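Local structure of activating signal cointegrator 1 complex subunit 3 (Homo sapiens, 6YXQ) at residues P8-T11 and G12-S16; K52-I55 and K56-E60. The protein unwinds duplex DNA in the 3'-5' direction at the cost of ATP, serving alkylation repair and ribosome rescue, and here contributes its N-terminal ASCC2-binding region. All coordinates share one frame; numbering follows the deposited sequence.

Interaction 1: P8-T11 and G12-S16; sequences PRLT and GALRS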
ATOM      1  N   PRO A   8      11.323  -9.824   5.976  1.00 81.35           N
ATOM      2  CA  PRO A   8      11.110 -10.779   4.880  1.00 75.13           C
ATOM      3  C   PRO A   8       9.658 -10.769   4.426  1.00 80.80           C
ATOM      4  O   PRO A   8       8.751 -11.087   5.198  1.00 86.45           O
ATOM      5  CB  PRO A   8      11.499 -12.121   5.509  1.00 70.90           C
ATOM      6  CG  PRO A   8      11.224 -11.932   6.964  1.00 77.60           C
ATOM      7  CD  PRO A   8      11.561 -10.499   7.262  1.00 88.87           C
ATOM      8  N   ARG A   9       9.439 -10.406   3.161  1.00 81.41           N
ATOM      9  CA  ARG A   9       8.099 -10.289   2.606  1.00 84.22           C
ATOM     10  C   ARG A   9       7.984 -11.079   1.309  1.00 86.33           C
ATOM     11  O   ARG A   9       8.909 -11.100   0.486  1.00 92.71           O
ATOM     12  CB  ARG A   9       7.718  -8.820   2.364  1.00 72.77           C
ATOM     13  CG  ARG A   9       7.767  -7.966   3.625  1.00 78.72           C
ATOM     14  CD  ARG A   9       6.876  -6.743   3.524  1.00 80.55           C
ATOM     15  NE  ARG A   9       6.569  -6.184   4.836  1.00 81.13           N
ATOM     16  CZ  ARG A   9       7.082  -5.053   5.308  1.00 88.01           C
ATOM     17  NH1 ARG A   9       6.740  -4.623   6.516  1.00 92.91           N
ATOM     18  NH2 ARG A   9       7.936  -4.352   4.576  1.00 93.62           N
ATOM     19  N   LEU A  10       6.828 -11.721   1.139  1.00 81.59           N
ATOM     20  CA  LEU A  10       6.587 -12.552  -0.034  1.00 74.88           C
ATOM     21  C   LEU A  10       6.729 -11.749  -1.317  1.00 78.78           C
ATOM     22  O   LEU A  10       7.375 -12.197  -2.268  1.00 88.56           O
ATOM     23  CB  LEU A  10       5.196 -13.179   0.052  1.00 62.22           C
ATOM     24  CG  LEU A  10       4.680 -13.805  -1.240  1.00 61.04           C
ATOM     25  CD1 LEU A  10       5.513 -15.012  -1.622  1.00 67.43           C
ATOM     26  CD2 LEU A  10       3.230 -14.189  -1.068  1.00 61.59           C
ATOM     27  N   THR A  11       6.115 -10.567  -1.370  1.00 71.58           N
ATOM     28  CA  THR A  11       6.237  -9.742  -2.565  1.00 71.23           C
ATOM     29  C   THR A  11       7.659  -9.229  -2.741  1.00 81.73           C
ATOM     30  O   THR A  11       8.074  -8.917  -3.865  1.00 84.79           O
ATOM     31  CB  THR A  11       5.254  -8.581  -2.505  1.00 71.82           C
ATOM     32  OG1 THR A  11       5.458  -7.845  -1.292  1.00 75.58           O
ATOM     33  CG2 THR A  11       3.837  -9.114  -2.540  1.00 63.94           C
ATOM     34  N   GLY A  12       8.420  -9.144  -1.651  1.00 70.74           N
ATOM     35  CA  GLY A  12       9.833  -8.842  -1.784  1.00 64.58           C
ATOM     36  C   GLY A  12      10.574  -9.950  -2.501  1.00 76.94           C
ATOM     37  O   GLY A  12      11.348  -9.701  -3.431  1.00 84.96           O
ATOM     38  N   ALA A  13      10.333 -11.194  -2.085  1.00 82.96           N
ATOM     39  CA  ALA A  13      10.931 -12.330  -2.782  1.00 79.36           C
ATOM     40  C   ALA A  13      10.468 -12.388  -4.231  1.00 81.04           C
ATOM     41  O   ALA A  13      11.260 -12.671  -5.135  1.00 86.81           O
ATOM     42  CB  ALA A  13      10.590 -13.628  -2.056  1.00 50.99           C
ATOM     43  N   LEU A  14       9.186 -12.108  -4.469  1.00 74.96           N
ATOM     44  CA  LEU A  14       8.648 -12.139  -5.824  1.00 68.43           C
ATOM     45  C   LEU A  14       9.329 -11.106  -6.704  1.00 76.46           C
ATOM     46  O   LEU A  14       9.658 -11.383  -7.863  1.00 97.42           O
ATOM     47  CB  LEU A  14       7.137 -11.902  -5.796  1.00 49.77           C
ATOM     48  CG  LEU A  14       6.226 -13.129  -5.819  1.00 59.42           C
ATOM     49  CD1 LEU A  14       6.711 -14.185  -4.854  1.00 59.18           C
ATOM     50  CD2 LEU A  14       4.793 -12.745  -5.504  1.00 55.06           C
ATOM     51  N   ARG A  15       9.553  -9.905  -6.168  1.00 79.52           N
ATOM     52  CA  ARG A  15      10.218  -8.864  -6.941  1.00 85.88           C
ATOM     53  C   ARG A  15      11.677  -9.217  -7.191  1.00 90.06           C
ATOM     54  O   ARG A  15      12.196  -8.994  -8.291  1.00 92.38           O
ATOM     55  CB  ARG A  15      10.104  -7.525  -6.217  1.00 91.31           C
ATOM     56  CG  ARG A  15       9.100  -6.568  -6.842  1.00 99.35           C
ATOM     57  CD  ARG A  15       8.976  -5.301  -6.015  1.00 93.68           C
ATOM     58  NE  ARG A  15       8.115  -5.504  -4.853  1.00 96.54           N
ATOM     59  CZ  ARG A  15       6.930  -4.923  -4.677  1.00 87.50           C
ATOM     60  NH1 ARG A  15       6.452  -4.081  -5.583  1.00 78.06           N
ATOM     61  NH2 ARG A  15       6.223  -5.179  -3.585  1.00 79.58           N
ATOM     62  N   SER A  16      12.349  -9.779  -6.186  1.00 87.53           N
ATOM     63  CA  SER A  16      13.757 -10.123  -6.344  1.00 92.51           C
ATOM     64  C   SER A  16      13.955 -11.166  -7.434  1.00102.47           C
ATOM     65  O   SER A  16      14.926 -11.102  -8.195  1.00119.31           O
ATOM     66  CB  SER A  16      14.328 -10.624  -5.016  1.00 93.13           C
ATOM     67  OG  SER A  16      14.463  -9.563  -4.086  1.00104.87           O
TER
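Leu10 and Leu14, one helical turn apart, meet through single methyls: CD1 of Leu10 lies 3.5 Å from CD1 of Leu14, and the two branches slant across each other. Leu10 is set up for this by its first torsion, which swings CG away from the backbone N (chi1 166°) and on toward the following turn. With an alanine at Leu14, CD1 of Leu10 is likely to lose its neighbour and a gap to open beside it. Thr11 and Arg15 project together, with OG1 of Thr11 3.6 Å from NH2 of Arg15; the bend of the arginine chain at chi3 (-80°) folds the guanidinium back toward the threonine. Beneath these pairs are the opening turns of helix 10-18, with Arg9 as its N-cap residue, in the region required for interaction with ASCC2. Ala13 N donates to Arg9 O at 2.9 Å, and Leu14 N and Arg15 N bond in the same i to i+4 pattern to Leu10 O and Thr11 O. Gly12 O is gripped twice: Ser16 OG is 3.2 Å from Gly12 O, and the backbone N of the same serine reaches it from the opposite face. The polar ends turn to the ASCC2 chain: its Asp167 forms a salt bridge with Arg15 and a hydrogen bond with Thr11 OG1, while its Asp96 and Asp107 pair with Arg15 and Arg9.

Interaction 2: K52-I55 and K56-E60; sequences KKII and KFLNE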
ATOM      1  N   LYS A  52      -2.813  37.864  -2.355  1.00 81.33           N
ATOM      2  CA  LYS A  52      -3.932  38.747  -2.678  1.00 74.75           C
ATOM      3  C   LYS A  52      -5.141  38.457  -1.790  1.00 66.71           C
ATOM      4  O   LYS A  52      -5.804  39.382  -1.306  1.00 61.19           O
ATOM      5  CB  LYS A  52      -4.293  38.602  -4.157  1.00 63.15           C
ATOM      6  CG  LYS A  52      -3.211  39.098  -5.112  1.00 71.41           C
ATOM      7  CD  LYS A  52      -3.626  38.932  -6.571  1.00 83.48           C
ATOM      8  CE  LYS A  52      -2.615  39.557  -7.532  1.00 88.10           C
ATOM      9  NZ  LYS A  52      -2.497  41.042  -7.369  1.00 87.33           N
ATOM     10  N   LYS A  53      -5.445  37.175  -1.569  1.00 61.87           N
ATOM     11  CA  LYS A  53      -6.516  36.818  -0.645  1.00 53.67           C
ATOM     12  C   LYS A  53      -6.228  37.340   0.756  1.00 59.46           C
ATOM     13  O   LYS A  53      -7.141  37.805   1.452  1.00 69.62           O
ATOM     14  CB  LYS A  53      -6.718  35.300  -0.630  1.00 50.63           C
ATOM     15  CG  LYS A  53      -7.900  34.827  -1.475  1.00 70.44           C
ATOM     16  CD  LYS A  53      -8.161  33.334  -1.325  1.00 87.88           C
ATOM     17  CE  LYS A  53      -7.430  32.513  -2.393  1.00 94.21           C
ATOM     18  NZ  LYS A  53      -7.653  31.034  -2.283  1.00 92.82           N
ATOM     19  N   ILE A  54      -4.961  37.294   1.177  1.00 58.96           N
ATOM     20  CA  ILE A  54      -4.602  37.730   2.524  1.00 57.32           C
ATOM     21  C   ILE A  54      -4.815  39.228   2.679  1.00 58.54           C
ATOM     22  O   ILE A  54      -5.362  39.692   3.690  1.00 63.09           O
ATOM     23  CB  ILE A  54      -3.154  37.327   2.860  1.00 53.36           C
ATOM     24  CG1 ILE A  54      -3.059  35.824   3.124  1.00 53.15           C
ATOM     25  CG2 ILE A  54      -2.659  38.077   4.074  1.00 49.61           C
ATOM     26  CD1 ILE A  54      -1.643  35.329   3.278  1.00 69.86           C
ATOM     27  N   ILE A  55      -4.400  40.019   1.689  1.00 72.16           N
ATOM     28  CA  ILE A  55      -4.594  41.458   1.877  1.00 81.04           C
ATOM     29  C   ILE A  55      -6.056  41.840   1.645  1.00 78.86           C
ATOM     30  O   ILE A  55      -6.545  42.811   2.239  1.00 79.73           O
ATOM     31  CB  ILE A  55      -3.624  42.293   1.015  1.00 82.47           C
ATOM     32  CG1 ILE A  55      -4.088  42.400  -0.432  1.00110.76           C
ATOM     33  CG2 ILE A  55      -2.200  41.734   1.095  1.00 78.32           C
ATOM     34  CD1 ILE A  55      -3.381  43.506  -1.182  1.00121.41           C
ATOM     35  N   LYS A  56      -6.801  41.065   0.845  1.00 74.37           N
ATOM     36  CA  LYS A  56      -8.244  41.274   0.780  1.00 58.54           C
ATOM     37  C   LYS A  56      -8.878  41.076   2.150  1.00 71.37           C
ATOM     38  O   LYS A  56      -9.643  41.926   2.620  1.00 70.94           O
ATOM     39  CB  LYS A  56      -8.887  40.337  -0.240  1.00 58.31           C
ATOM     40  CG  LYS A  56     -10.392  40.576  -0.408  1.00 59.54           C
ATOM     41  CD  LYS A  56     -10.992  39.783  -1.557  1.00 61.39           C
ATOM     42  CE  LYS A  56     -11.065  38.306  -1.224  1.00 72.12           C
ATOM     43  NZ  LYS A  56     -12.103  37.579  -2.006  1.00 73.11           N
ATOM     44  N   PHE A  57      -8.567  39.955   2.805  1.00 78.73           N
ATOM     45  CA  PHE A  57      -9.075  39.710   4.153  1.00 70.42           C
ATOM     46  C   PHE A  57      -8.706  40.851   5.091  1.00 75.46           C
ATOM     47  O   PHE A  57      -9.569  41.412   5.774  1.00 83.17           O
ATOM     48  CB  PHE A  57      -8.536  38.382   4.689  1.00 64.25           C
ATOM     49  CG  PHE A  57      -9.114  37.980   6.022  1.00 58.05           C
ATOM     50  CD1 PHE A  57      -8.619  38.509   7.202  1.00 57.53           C
ATOM     51  CD2 PHE A  57     -10.150  37.066   6.094  1.00 64.01           C
ATOM     52  CE1 PHE A  57      -9.155  38.143   8.424  1.00 65.59           C
ATOM     53  CE2 PHE A  57     -10.686  36.691   7.313  1.00 62.51           C
ATOM     54  CZ  PHE A  57     -10.188  37.231   8.479  1.00 59.75           C
ATOM     55  N   LEU A  58      -7.420  41.207   5.135  1.00 76.24           N
ATOM     56  CA  LEU A  58      -6.968  42.239   6.064  1.00 70.69           C
ATOM     57  C   LEU A  58      -7.710  43.554   5.849  1.00 76.56           C
ATOM     58  O   LEU A  58      -8.115  44.207   6.818  1.00 76.47           O
ATOM     59  CB  LEU A  58      -5.462  42.443   5.916  1.00 75.22           C
ATOM     60  CG  LEU A  58      -4.573  41.278   6.343  1.00 74.63           C
ATOM     61  CD1 LEU A  58      -3.146  41.471   5.852  1.00 73.74           C
ATOM     62  CD2 LEU A  58      -4.603  41.152   7.843  1.00 73.03           C
ATOM     63  N   ASN A  59      -7.906  43.958   4.587  1.00 74.66           N
ATOM     64  CA  ASN A  59      -8.585  45.223   4.313  1.00 68.80           C
ATOM     65  C   ASN A  59     -10.077  45.131   4.596  1.00 74.32           C
ATOM     66  O   ASN A  59     -10.710  46.132   4.952  1.00 87.18           O
ATOM     67  CB  ASN A  59      -8.358  45.637   2.858  1.00 73.88           C
ATOM     68  CG  ASN A  59      -7.071  46.406   2.667  1.00 70.11           C
ATOM     69  OD1 ASN A  59      -6.988  47.583   3.007  1.00 76.18           O
ATOM     70  ND2 ASN A  59      -6.057  45.743   2.125  1.00 56.14           N
ATOM     71  N   GLU A  60     -10.648  43.943   4.441  1.00 76.67           N
ATOM     72  CA  GLU A  60     -12.073  43.739   4.633  1.00 69.33           C
ATOM     73  C   GLU A  60     -12.464  43.706   6.105  1.00 69.77           C
ATOM     74  O   GLU A  60     -13.618  44.001   6.429  1.00 83.64           O
ATOM     75  CB  GLU A  60     -12.473  42.439   3.925  1.00 59.47           C
ATOM     76  CG  GLU A  60     -13.939  42.084   3.917  1.00 63.97           C
ATOM     77  CD  GLU A  60     -14.169  40.704   3.331  1.00 78.14           C
ATOM     78  OE1 GLU A  60     -14.624  39.803   4.065  1.00 90.51           O
ATOM     79  OE2 GLU A  60     -13.889  40.515   2.131  1.00 86.46           O
TER
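Ile54 and Leu58 project together from one flank of helix 51-61, with CG2 of Ile54 3.9 Å from CD1 of Leu58. The branch that touches is the methyl opposite the backbone N; CG1 is turned beside that N instead (chi1 -74°). The backbone joins the same two residues, Leu58 N donating to Ile54 O at 2.9 Å. On another flank Asn59 folds back over the preceding turn. Its CG sits beside its own backbone N (chi1 -86°), which lets ND2 reach Ile55 O at 3.0 Å, from above the carbonyl plane and with an N-H...O angle of 154°. Asn59 N reaches the same oxygen from the opposite face, so Ile55 O is held by two donors from one residue, and the amide is pinned at its nitrogen end. Lys56 and Phe57 take part mainly through their backbone, donating to Lys52 O and Lys53 O, and continue the regular alpha-helical ladder; from there the phenylalanine ring leads away from the preceding turn. The helix lies within the predicted coiled-coil region and packs against three others: Phe57 meets Leu153 and Met156 of helix 147-163, Ile54 meets Ala99, Phe102 and Met103 of helix 91-105, and Leu58 meets Leu74 of helix 64-85.

Both interactions are local contacts between successive turns of a helix, in series along the chain: residues 8-16 on helix 10-18 come first, residues 52-60 on helix 51-61 later, with helices 20-23 and 30-39 between them. Their centres are 54 Å apart, their nearest atoms about 38 Å, and they lie on opposite sides of the chain's centre. Interaction 1 belongs to an outlying N-terminal arm whose surroundings come largely from ASCC2, whereas interaction 2 packs by one side on helices of its own chain and meets no other chain of the assembly. An arm gripped by the partner thus contrasts with a helical body packed on itself, both within the region required for binding ASCC2.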